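Local coordinates for protein aromatic-amino-acid:2-oxoglutarate transaminase (PDB 6HND) that probably transfers amino groups between aromatic amino acids and 2-oxoglutarate, using pyridoxal 5'-phosphate as cofactor, at residues A13-V18 with K363-V368; D62-K67 with L396-K401; Y406-D411 with N497-I502. All coordinates share one frame; numbering follows the deposited sequence.

Interaction 1: A13-V18 with K363-V368; sequences AGRTSV and KNYSDV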
loop_
_atom_site.group_PDB
_atom_site.type_symbol
_atom_site.label_atom_id
_atom_site.label_comp_id
_atom_site.label_asym_id
_atom_site.label_seq_id
_atom_site.Cartn_x
_atom_site.Cartn_y
_atom_site.Cartn_z
ATOM N N ALA B 13 -6.909 19.135 1.256
ATOM C CA ALA B 13 -8.299 19.628 1.110
ATOM C C ALA B 13 -8.624 19.860 -0.368
ATOM O O ALA B 13 -9.817 19.823 -0.702
ATOM C CB ALA B 13 -8.538 20.913 1.879
ATOM N N GLY B 14 -7.621 20.171 -1.195
ATOM C CA GLY B 14 -7.804 20.445 -2.636
ATOM C C GLY B 14 -8.074 19.188 -3.462
ATOM O O GLY B 14 -8.659 19.304 -4.547
ATOM N N ARG B 15 -7.658 18.014 -2.991
ATOM C CA ARG B 15 -7.922 16.733 -3.701
ATOM C C ARG B 15 -9.438 16.503 -3.830
ATOM O O ARG B 15 -10.134 16.647 -2.834
ATOM C CB ARG B 15 -7.185 15.608 -2.971
ATOM C CG ARG B 15 -5.673 15.717 -3.101
ATOM C CD ARG B 15 -4.998 14.387 -2.872
ATOM N NE ARG B 15 -3.577 14.587 -2.629
ATOM C CZ ARG B 15 -3.030 14.729 -1.435
ATOM N NH1 ARG B 15 -3.790 14.662 -0.353
ATOM N NH2 ARG B 15 -1.724 14.909 -1.334
ATOM N N THR B 16 -9.924 16.155 -5.023
ATOM C CA THR B 16 -11.365 15.851 -5.282
ATOM C C THR B 16 -11.703 14.410 -4.861
ATOM O O THR B 16 -10.777 13.655 -4.532
ATOM C CB THR B 16 -11.729 16.031 -6.762
ATOM O OG1 THR B 16 -10.929 15.080 -7.469
ATOM C CG2 THR B 16 -11.515 17.439 -7.284
ATOM N N SER B 17 -12.994 14.062 -4.858
ATOM C CA SER B 17 -13.552 12.736 -4.468
ATOM C C SER B 17 -13.798 11.854 -5.703
ATOM O O SER B 17 -13.766 12.377 -6.838
ATOM C CB SER B 17 -14.824 12.911 -3.666
ATOM O OG SER B 17 -14.597 13.720 -2.519
ATOM N N VAL B 18 -14.031 10.558 -5.472
ATOM C CA VAL B 18 -14.355 9.531 -6.508
ATOM C C VAL B 18 -14.909 10.226 -7.763
ATOM O O VAL B 18 -16.018 9.851 -8.196
ATOM C CB VAL B 18 -15.329 8.471 -5.949
ATOM C CG1 VAL B 18 -14.600 7.463 -5.067
ATOM C CG2 VAL B 18 -16.512 9.089 -5.203
ATOM N N LYS B 363 -8.643 9.766 2.822
ATOM C CA LYS B 363 -9.261 8.885 1.800
ATOM C C LYS B 363 -8.853 9.366 0.403
ATOM O O LYS B 363 -8.402 8.514 -0.412
ATOM C CB LYS B 363 -10.786 8.820 1.928
ATOM C CG LYS B 363 -11.424 7.692 1.125
ATOM C CD LYS B 363 -12.531 8.116 0.181
ATOM C CE LYS B 363 -12.432 7.488 -1.203
ATOM N NZ LYS B 363 -12.551 8.489 -2.300
ATOM N N ASN B 364 -8.977 10.668 0.127
ATOM C CA ASN B 364 -8.695 11.206 -1.227
ATOM C C ASN B 364 -7.201 11.038 -1.516
ATOM O O ASN B 364 -6.880 10.787 -2.706
ATOM C CB ASN B 364 -9.221 12.632 -1.421
ATOM C CG ASN B 364 -10.740 12.755 -1.341
ATOM O OD1 ASN B 364 -11.472 11.830 -1.684
ATOM N ND2 ASN B 364 -11.224 13.896 -0.862
ATOM N N TYR B 365 -6.314 11.167 -0.504
ATOM C CA TYR B 365 -4.840 10.946 -0.651
ATOM C C TYR B 365 -4.565 9.474 -0.987
ATOM O O TYR B 365 -3.749 9.193 -1.876
ATOM C CB TYR B 365 -4.073 11.274 0.633
ATOM C CG TYR B 365 -2.564 11.178 0.545
ATOM C CD1 TYR B 365 -1.878 11.653 -0.559
ATOM C CD2 TYR B 365 -1.818 10.644 1.578
ATOM C CE1 TYR B 365 -0.497 11.632 -0.623
ATOM C CE2 TYR B 365 -0.436 10.601 1.529
ATOM C CZ TYR B 365 0.232 11.120 0.433
ATOM O OH TYR B 365 1.592 11.082 0.360
ATOM N N SER B 366 -5.209 8.551 -0.271
ATOM C CA SER B 366 -5.003 7.095 -0.444
ATOM C C SER B 366 -5.349 6.719 -1.884
ATOM O O SER B 366 -4.639 5.870 -2.483
ATOM C CB SER B 366 -5.817 6.346 0.542
ATOM O OG SER B 366 -5.490 6.780 1.842
ATOM N N ASP B 367 -6.400 7.345 -2.418
ATOM C CA ASP B 367 -6.882 7.110 -3.794
ATOM C C ASP B 367 -5.757 7.425 -4.795
ATOM O O ASP B 367 -5.793 6.890 -5.895
ATOM C CB ASP B 367 -8.131 7.940 -4.069
ATOM C CG ASP B 367 -9.452 7.329 -3.613
ATOM O OD1 ASP B 367 -9.512 6.089 -3.358
ATOM O OD2 ASP B 367 -10.422 8.119 -3.519
ATOM N N VAL B 368 -4.788 8.270 -4.439
ATOM C CA VAL B 368 -3.646 8.589 -5.335
ATOM C C VAL B 368 -2.499 7.591 -5.134
ATOM O O VAL B 368 -2.096 6.938 -6.137
ATOM C CB VAL B 368 -3.188 10.037 -5.129
ATOM C CG1 VAL B 368 -2.053 10.385 -6.079
ATOM C CG2 VAL B 368 -4.349 11.011 -5.276
HETATM O O HOH W 1 -9.769 16.302 0.018
HETATM O O HOH W 2 -7.895 12.034 -5.047
#
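With CG anti to its carbonyl carbon (chi1 -68°) and the chain extended as far as NE, Arg-15 lays its guanidinium beside Tyr-365, whose own CG stands anti to the backbone N (chi1 -176°). The two side chains run side by side and point the same way, their flat groups 30° apart. Tyr-365 CD1 sits over one face of the guanidinium, toward its rim, 3.4 Å from Arg-15 NH2, while Arg-15 NH1 comes to 3.5 Å from Tyr-365 CB. NH2, which approaches the ring obliquely, also forms a salt bridge with Asp-175; Tyr-365 OH hydrogen-bonds to Asn-171 ND2. Asn-364 carries the second half of the contact. Its CB packs on Arg-15 CB at 3.9 Å, and Thr-16 O approaches its CG to 3.3 Å, but no direct hydrogen bond joins the segments. Water does that work. One molecule donates to Arg-15 O and accepts from Asn-364 ND2, both at 2.9 Å; another donates to Asn-364 O at 2.8 Å and, weakly, to Thr-16 O. Further on, poorly ordered Val-18 brings CG1 to 3.6 Å from Lys-363 NZ, crossing that bent side chain at about a right angle; the lysine is paired with Asp-367 in its own helix. This is packing of an N-terminal arm on a helix. The chain beyond helix 10-14 runs past helix 356-369, which follows strand 350-355 of the seven-stranded sheet. Helix 166-177 supplies Asp-175 and Asn-171, strand 158-163 packs against Lys-363 through Phe-161, and Arg-196 of the second subunit hydrogen-bonds to Thr-16 O.

Interaction 2: D62-K67 with L396-K401; sequences DYPFQK and LEWILK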
loop_
_atom_site.group_PDB
_atom_site.type_symbol
_atom_site.label_atom_id
_atom_site.label_comp_id
_atom_site.label_asym_id
_atom_site.label_seq_id
_atom_site.Cartn_x
_atom_site.Cartn_y
_atom_site.Cartn_z
ATOM N N ASP B 62 -1.975 -20.636 20.728
ATOM C CA ASP B 62 -2.814 -20.165 21.862
ATOM C C ASP B 62 -2.039 -19.123 22.668
ATOM O O ASP B 62 -2.683 -18.254 23.294
ATOM C CB ASP B 62 -3.248 -21.345 22.721
ATOM C CG ASP B 62 -4.084 -22.299 21.911
ATOM O OD1 ASP B 62 -5.108 -21.841 21.353
ATOM O OD2 ASP B 62 -3.669 -23.449 21.797
ATOM N N TYR B 63 -0.712 -19.201 22.641
ATOM C CA TYR B 63 0.174 -18.287 23.397
ATOM C C TYR B 63 1.458 -18.138 22.596
ATOM O O TYR B 63 1.865 -19.055 21.865
ATOM C CB TYR B 63 0.380 -18.787 24.840
ATOM C CG TYR B 63 0.877 -20.209 24.952
ATOM C CD1 TYR B 63 2.234 -20.497 24.932
ATOM C CD2 TYR B 63 -0.005 -21.277 25.074
ATOM C CE1 TYR B 63 2.700 -21.799 24.995
ATOM C CE2 TYR B 63 0.447 -22.587 25.153
ATOM C CZ TYR B 63 1.805 -22.848 25.104
ATOM O OH TYR B 63 2.270 -24.136 25.163
ATOM N N PRO B 64 2.118 -16.966 22.698
ATOM C CA PRO B 64 3.404 -16.761 22.042
ATOM C C PRO B 64 4.376 -17.883 22.408
ATOM O O PRO B 64 4.422 -18.246 23.568
ATOM C CB PRO B 64 3.920 -15.406 22.573
ATOM C CG PRO B 64 2.699 -14.713 23.176
ATOM C CD PRO B 64 1.638 -15.773 23.410
ATOM N N PHE B 65 5.148 -18.356 21.422
ATOM C CA PHE B 65 6.222 -19.379 21.558
ATOM C C PHE B 65 5.645 -20.779 21.802
ATOM O O PHE B 65 6.456 -21.646 22.075
ATOM C CB PHE B 65 7.225 -18.963 22.641
ATOM C CG PHE B 65 7.896 -17.673 22.261
ATOM C CD1 PHE B 65 9.005 -17.671 21.427
ATOM C CD2 PHE B 65 7.362 -16.457 22.647
ATOM C CE1 PHE B 65 9.587 -16.475 21.028
ATOM C CE2 PHE B 65 7.945 -15.267 22.240
ATOM C CZ PHE B 65 9.042 -15.276 21.424
ATOM N N GLN B 66 4.334 -21.004 21.655
ATOM C CA GLN B 66 3.758 -22.376 21.661
ATOM C C GLN B 66 4.413 -23.208 20.553
ATOM O O GLN B 66 4.546 -22.688 19.435
ATOM C CB GLN B 66 2.241 -22.365 21.461
ATOM C CG GLN B 66 1.594 -23.720 21.740
ATOM C CD GLN B 66 0.110 -23.748 21.461
ATOM O OE1 GLN B 66 -0.437 -22.884 20.783
ATOM N NE2 GLN B 66 -0.551 -24.783 21.954
ATOM N N LYS B 67 4.785 -24.457 20.865
ATOM C CA LYS B 67 5.373 -25.460 19.930
ATOM C C LYS B 67 4.264 -26.436 19.521
ATOM O O LYS B 67 3.723 -27.110 20.418
ATOM C CB LYS B 67 6.559 -26.188 20.580
ATOM C CG LYS B 67 7.937 -25.793 20.062
ATOM C CD LYS B 67 8.254 -24.312 20.202
ATOM C CE LYS B 67 9.668 -23.938 19.791
ATOM N NZ LYS B 67 9.946 -22.516 20.108
ATOM N N LEU B 396 -7.607 -8.242 23.474
ATOM C CA LEU B 396 -6.938 -7.675 24.678
ATOM C C LEU B 396 -6.273 -8.802 25.493
ATOM O O LEU B 396 -5.140 -8.604 25.948
ATOM C CB LEU B 396 -7.956 -6.893 25.523
ATOM C CG LEU B 396 -8.323 -5.506 24.986
ATOM C CD1 LEU B 396 -9.528 -4.933 25.727
ATOM C CD2 LEU B 396 -7.131 -4.542 25.067
ATOM N N GLU B 397 -6.940 -9.945 25.672
ATOM C CA GLU B 397 -6.390 -11.080 26.441
ATOM C C GLU B 397 -5.134 -11.595 25.724
ATOM O O GLU B 397 -4.166 -11.931 26.406
ATOM C CB GLU B 397 -7.419 -12.194 26.632
ATOM C CG GLU B 397 -8.599 -11.832 27.523
ATOM C CD GLU B 397 -8.324 -11.619 29.006
ATOM O OE1 GLU B 397 -7.148 -11.821 29.440
ATOM O OE2 GLU B 397 -9.283 -11.231 29.725
ATOM N N TRP B 398 -5.123 -11.640 24.395
ATOM C CA TRP B 398 -3.892 -11.972 23.625
ATOM C C TRP B 398 -2.805 -10.883 23.822
ATOM O O TRP B 398 -1.622 -11.228 23.980
ATOM C CB TRP B 398 -4.224 -12.206 22.149
ATOM C CG TRP B 398 -2.996 -12.301 21.305
ATOM C CD1 TRP B 398 -2.379 -11.280 20.646
ATOM C CD2 TRP B 398 -2.195 -13.471 21.079
ATOM N NE1 TRP B 398 -1.255 -11.735 20.020
ATOM C CE2 TRP B 398 -1.126 -13.080 20.249
ATOM C CE3 TRP B 398 -2.307 -14.814 21.444
ATOM C CZ2 TRP B 398 -0.160 -13.978 19.806
ATOM C CZ3 TRP B 398 -1.365 -15.703 20.988
ATOM C CH2 TRP B 398 -0.291 -15.285 20.206
ATOM N N ILE B 399 -3.170 -9.610 23.861
ATOM C CA ILE B 399 -2.202 -8.499 24.121
ATOM C C ILE B 399 -1.606 -8.667 25.528
ATOM O O ILE B 399 -0.405 -8.451 25.682
ATOM C CB ILE B 399 -2.893 -7.128 23.900
ATOM C CG1 ILE B 399 -3.156 -6.887 22.406
ATOM C CG2 ILE B 399 -2.095 -5.992 24.525
ATOM C CD1 ILE B 399 -4.290 -5.906 22.095
ATOM N N LEU B 400 -2.405 -9.072 26.522
ATOM C CA LEU B 400 -1.915 -9.276 27.909
ATOM C C LEU B 400 -0.947 -10.469 27.980
ATOM O O LEU B 400 0.077 -10.352 28.708
ATOM C CB LEU B 400 -3.102 -9.419 28.860
ATOM C CG LEU B 400 -3.952 -8.161 29.000
ATOM C CD1 LEU B 400 -5.076 -8.399 29.984
ATOM C CD2 LEU B 400 -3.110 -6.964 29.416
ATOM N N LYS B 401 -1.158 -11.536 27.214
ATOM C CA LYS B 401 -0.178 -12.660 27.154
ATOM C C LYS B 401 1.156 -12.139 26.612
ATOM O O LYS B 401 2.216 -12.474 27.197
ATOM C CB LYS B 401 -0.661 -13.817 26.280
ATOM C CG LYS B 401 -1.837 -14.614 26.820
ATOM C CD LYS B 401 -2.124 -15.805 25.967
ATOM C CE LYS B 401 -3.200 -16.703 26.535
ATOM N NZ LYS B 401 -4.486 -15.988 26.651
#
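Pro-64 and Trp-398 meet tip to tip at the closely packed side of this contact. The proline brings CD to 3.8 Å from Trp-398 CH2, and the ring receives it obliquely, as it does Tyr-63 CA near CZ3. CG of Trp-398 stands anti to the backbone N (chi1 170°), and the far six-membered ring reaches the loop, where the carbonyl of Asp-62 meets the edge of the indole, O lying 3.7 Å from CZ3. The indole also stacks with Trp-395, and Phe-50 of the second subunit packs on both Pro-64 and Trp-398. The other side is the more exposed. There Lys-401 touches the loop with a few aliphatic carbons: CE comes to 3.6 Å from Asp-62 O, CD to 4.1 Å from Tyr-63 CB, and no hydrogen bond crosses. Bonds within the loop help fix its shape. Asp-62 N donates to Gln-66 OE1 at 2.7 Å, a nearly straight bond (166°), and Gln-66 CB sits over one face of the Tyr-63 ring, toward its rim. From outside the loop, Ser-108 OG bonds to Asp-62 OD1. A type II beta turn from Tyr-63 to Gln-66, closed by Gln-66 N to Tyr-63 O, presents Pro-64 to helix 392-418. The arrangement is thus a beta turn, following strand 53-60 of a two-stranded antiparallel sheet, packed on a long helix at the dimer interface of this aminotransferase.

Interaction 3: Y406-D411 with N497-I502; sequences YSYRKD and NNDEEI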
loop_
_atom_site.group_PDB
_atom_site.type_symbol
_atom_site.label_atom_id
_atom_site.label_comp_id
_atom_site.label_asym_id
_atom_site.label_seq_id
_atom_site.Cartn_x
_atom_site.Cartn_y
_atom_site.Cartn_z
ATOM N N TYR B 406 7.071 -9.733 27.177
ATOM C CA TYR B 406 7.814 -8.462 27.027
ATOM C C TYR B 406 8.292 -8.006 28.404
ATOM O O TYR B 406 9.462 -7.584 28.509
ATOM C CB TYR B 406 6.956 -7.424 26.291
ATOM C CG TYR B 406 7.062 -7.516 24.790
ATOM C CD1 TYR B 406 8.158 -7.004 24.126
ATOM C CD2 TYR B 406 6.094 -8.142 24.023
ATOM C CE1 TYR B 406 8.284 -7.101 22.748
ATOM C CE2 TYR B 406 6.198 -8.237 22.643
ATOM C CZ TYR B 406 7.292 -7.703 22.002
ATOM O OH TYR B 406 7.427 -7.778 20.655
ATOM N N SER B 407 7.417 -8.097 29.410
ATOM C CA SER B 407 7.732 -7.725 30.805
ATOM C C SER B 407 8.908 -8.573 31.283
ATOM O O SER B 407 9.856 -7.989 31.838
ATOM C CB SER B 407 6.556 -7.861 31.721
ATOM O OG SER B 407 6.948 -7.640 33.080
ATOM N N TYR B 408 8.847 -9.888 31.103
ATOM C CA TYR B 408 9.938 -10.788 31.548
ATOM C C TYR B 408 11.203 -10.409 30.765
ATOM O O TYR B 408 12.278 -10.274 31.407
ATOM C CB TYR B 408 9.537 -12.259 31.409
ATOM C CG TYR B 408 10.573 -13.241 31.892
ATOM C CD1 TYR B 408 10.879 -13.350 33.242
ATOM C CD2 TYR B 408 11.256 -14.066 31.007
ATOM C CE1 TYR B 408 11.840 -14.239 33.706
ATOM C CE2 TYR B 408 12.214 -14.968 31.454
ATOM C CZ TYR B 408 12.508 -15.051 32.808
ATOM O OH TYR B 408 13.437 -15.930 33.275
ATOM N N ARG B 409 11.084 -10.225 29.439
ATOM C CA ARG B 409 12.238 -9.954 28.541
ATOM C C ARG B 409 12.923 -8.663 29.001
ATOM O O ARG B 409 14.167 -8.674 29.187
ATOM C CB ARG B 409 11.808 -9.879 27.072
ATOM C CG ARG B 409 11.666 -11.233 26.392
ATOM C CD ARG B 409 10.843 -11.141 25.121
ATOM N NE ARG B 409 10.879 -12.395 24.400
ATOM C CZ ARG B 409 11.667 -12.641 23.373
ATOM N NH1 ARG B 409 12.431 -11.686 22.863
ATOM N NH2 ARG B 409 11.667 -13.840 22.825
ATOM N N LYS B 410 12.150 -7.601 29.244
ATOM C CA LYS B 410 12.738 -6.286 29.613
ATOM C C LYS B 410 13.539 -6.423 30.917
ATOM O O LYS B 410 14.686 -5.892 30.986
ATOM C CB LYS B 410 11.670 -5.201 29.733
ATOM C CG LYS B 410 12.228 -3.841 30.129
ATOM C CD LYS B 410 12.148 -3.583 31.612
ATOM C CE LYS B 410 10.749 -3.220 32.061
ATOM N NZ LYS B 410 10.735 -2.803 33.482
ATOM N N ASP B 411 12.971 -7.091 31.918
ATOM C CA ASP B 411 13.612 -7.219 33.260
ATOM C C ASP B 411 14.894 -8.065 33.162
ATOM O O ASP B 411 15.902 -7.715 33.821
ATOM C CB ASP B 411 12.631 -7.797 34.277
ATOM C CG ASP B 411 11.466 -6.879 34.580
ATOM O OD1 ASP B 411 11.571 -5.642 34.287
ATOM O OD2 ASP B 411 10.461 -7.412 35.091
ATOM N N ASN B 497 15.438 -15.076 20.413
ATOM C CA ASN B 497 14.698 -16.378 20.361
ATOM C C ASN B 497 14.406 -16.909 21.773
ATOM O O ASN B 497 13.412 -17.629 21.929
ATOM C CB ASN B 497 15.461 -17.449 19.567
ATOM C CG ASN B 497 15.677 -17.059 18.123
ATOM O OD1 ASN B 497 14.719 -16.900 17.370
ATOM N ND2 ASN B 497 16.923 -16.877 17.723
ATOM N N ASN B 498 15.234 -16.567 22.760
ATOM C CA ASN B 498 15.178 -17.171 24.118
ATOM C C ASN B 498 15.933 -16.302 25.139
ATOM O O ASN B 498 16.717 -15.394 24.745
ATOM C CB ASN B 498 15.694 -18.627 24.105
ATOM C CG ASN B 498 17.056 -18.794 23.451
ATOM O OD1 ASN B 498 18.037 -18.202 23.903
ATOM N ND2 ASN B 498 17.136 -19.576 22.379
ATOM N N ASP B 499 15.708 -16.612 26.412
ATOM C CA ASP B 499 16.330 -15.984 27.604
ATOM C C ASP B 499 17.856 -16.053 27.502
ATOM O O ASP B 499 18.515 -15.084 27.920
ATOM C CB ASP B 499 15.852 -16.685 28.882
ATOM C CG ASP B 499 14.352 -16.628 29.112
ATOM O OD1 ASP B 499 13.674 -15.925 28.373
ATOM O OD2 ASP B 499 13.884 -17.294 30.030
ATOM N N GLU B 500 18.402 -17.161 26.999
ATOM C CA GLU B 500 19.875 -17.353 26.880
ATOM C C GLU B 500 20.450 -16.241 25.983
ATOM O O GLU B 500 21.495 -15.642 26.348
ATOM C CB GLU B 500 20.211 -18.763 26.370
ATOM C CG GLU B 500 19.852 -19.877 27.352
ATOM C CD GLU B 500 18.366 -20.202 27.481
ATOM O OE1 GLU B 500 17.707 -20.389 26.430
ATOM O OE2 GLU B 500 17.861 -20.267 28.635
ATOM N N GLU B 501 19.781 -15.927 24.868
ATOM C CA GLU B 501 20.261 -14.876 23.930
ATOM C C GLU B 501 20.174 -13.512 24.605
ATOM O O GLU B 501 21.053 -12.682 24.347
ATOM C CB GLU B 501 19.497 -14.895 22.626
ATOM C CG GLU B 501 19.907 -16.041 21.726
ATOM C CD GLU B 501 19.032 -16.168 20.494
ATOM O OE1 GLU B 501 18.311 -15.170 20.176
ATOM O OE2 GLU B 501 19.053 -17.261 19.872
ATOM N N ILE B 502 19.170 -13.293 25.457
ATOM C CA ILE B 502 19.002 -11.975 26.136
ATOM C C ILE B 502 20.120 -11.798 27.161
ATOM O O ILE B 502 20.755 -10.717 27.148
ATOM C CB ILE B 502 17.605 -11.836 26.753
ATOM C CG1 ILE B 502 16.576 -11.721 25.622
ATOM C CG2 ILE B 502 17.573 -10.658 27.722
ATOM C CD1 ILE B 502 15.147 -11.815 26.056
#
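The Tyr-408 ring meets the Asp-499 carboxylate at its edge, and the Arg-409 guanidinium carries Ile-502 CD1 over one face. Asp-499 OD2 lies near the plane of the tyrosine ring, 3.2 Å from CE2, with the ring and carboxylate planes 56° apart; a carboxylate oxygen at a ring C-H edge is a favourable, weakly polar approach. Around the guanidinium, Asn-497 C and Asn-498 N come in obliquely, the former 4.2 Å from NH2. Ile-502 crosses Arg-409 at about a right angle and is closest to the start of its side chain, CD1 standing 3.5 Å from CG. From there the chain runs extended to NE and hands its polar end to the backbone ahead of the second helix: NH1 donates to Tyr-493 O and NH2 to Ala-496 O. The charge of Asp-499 is apart from it, OD1 being 6.0 Å from Arg-409 NE. Segment 497-502 braces itself: Asn-498 OD1 accepts from Glu-501 N at 3.0 Å, while Asn-497 gives N to Glu-501 OE1 and ND2 to the syn lone pair of OE2, which lies in the amide plane. Asn-497 OD1 bonds to Asn-47 ND2 of the second subunit. The arrangement is an Asn-498 N-cap opening helix 499-518, set against helix 392-418, with buried Arg-409 tying helix 392-418 to the loop that follows strand 488-492.

In the fold
Interactions 2 and 3 are neighbours, their centres about 15 Å apart, and both use helix 392-418: its earlier part receives loop 62-67, its later part the start of helix 499-518. They touch directly, Phe-65 CZ lying 3.3 Å from Arg-409 NH2. Interaction 1 is remote, with centres about 39 Å from interaction 2 and 45 Å from interaction 3, and lies across the chain's centre from the latter. Along the sequence interactions 1 and 2 cross, since 62-67 falls between 13-18 and 363-368 and 396-401 lies beyond 363-368; interaction 3 follows both. All three reach the second subunit; interactions 1 and 2 pack N-terminal segments on later helices, and interaction 3 joins two C-terminal helices.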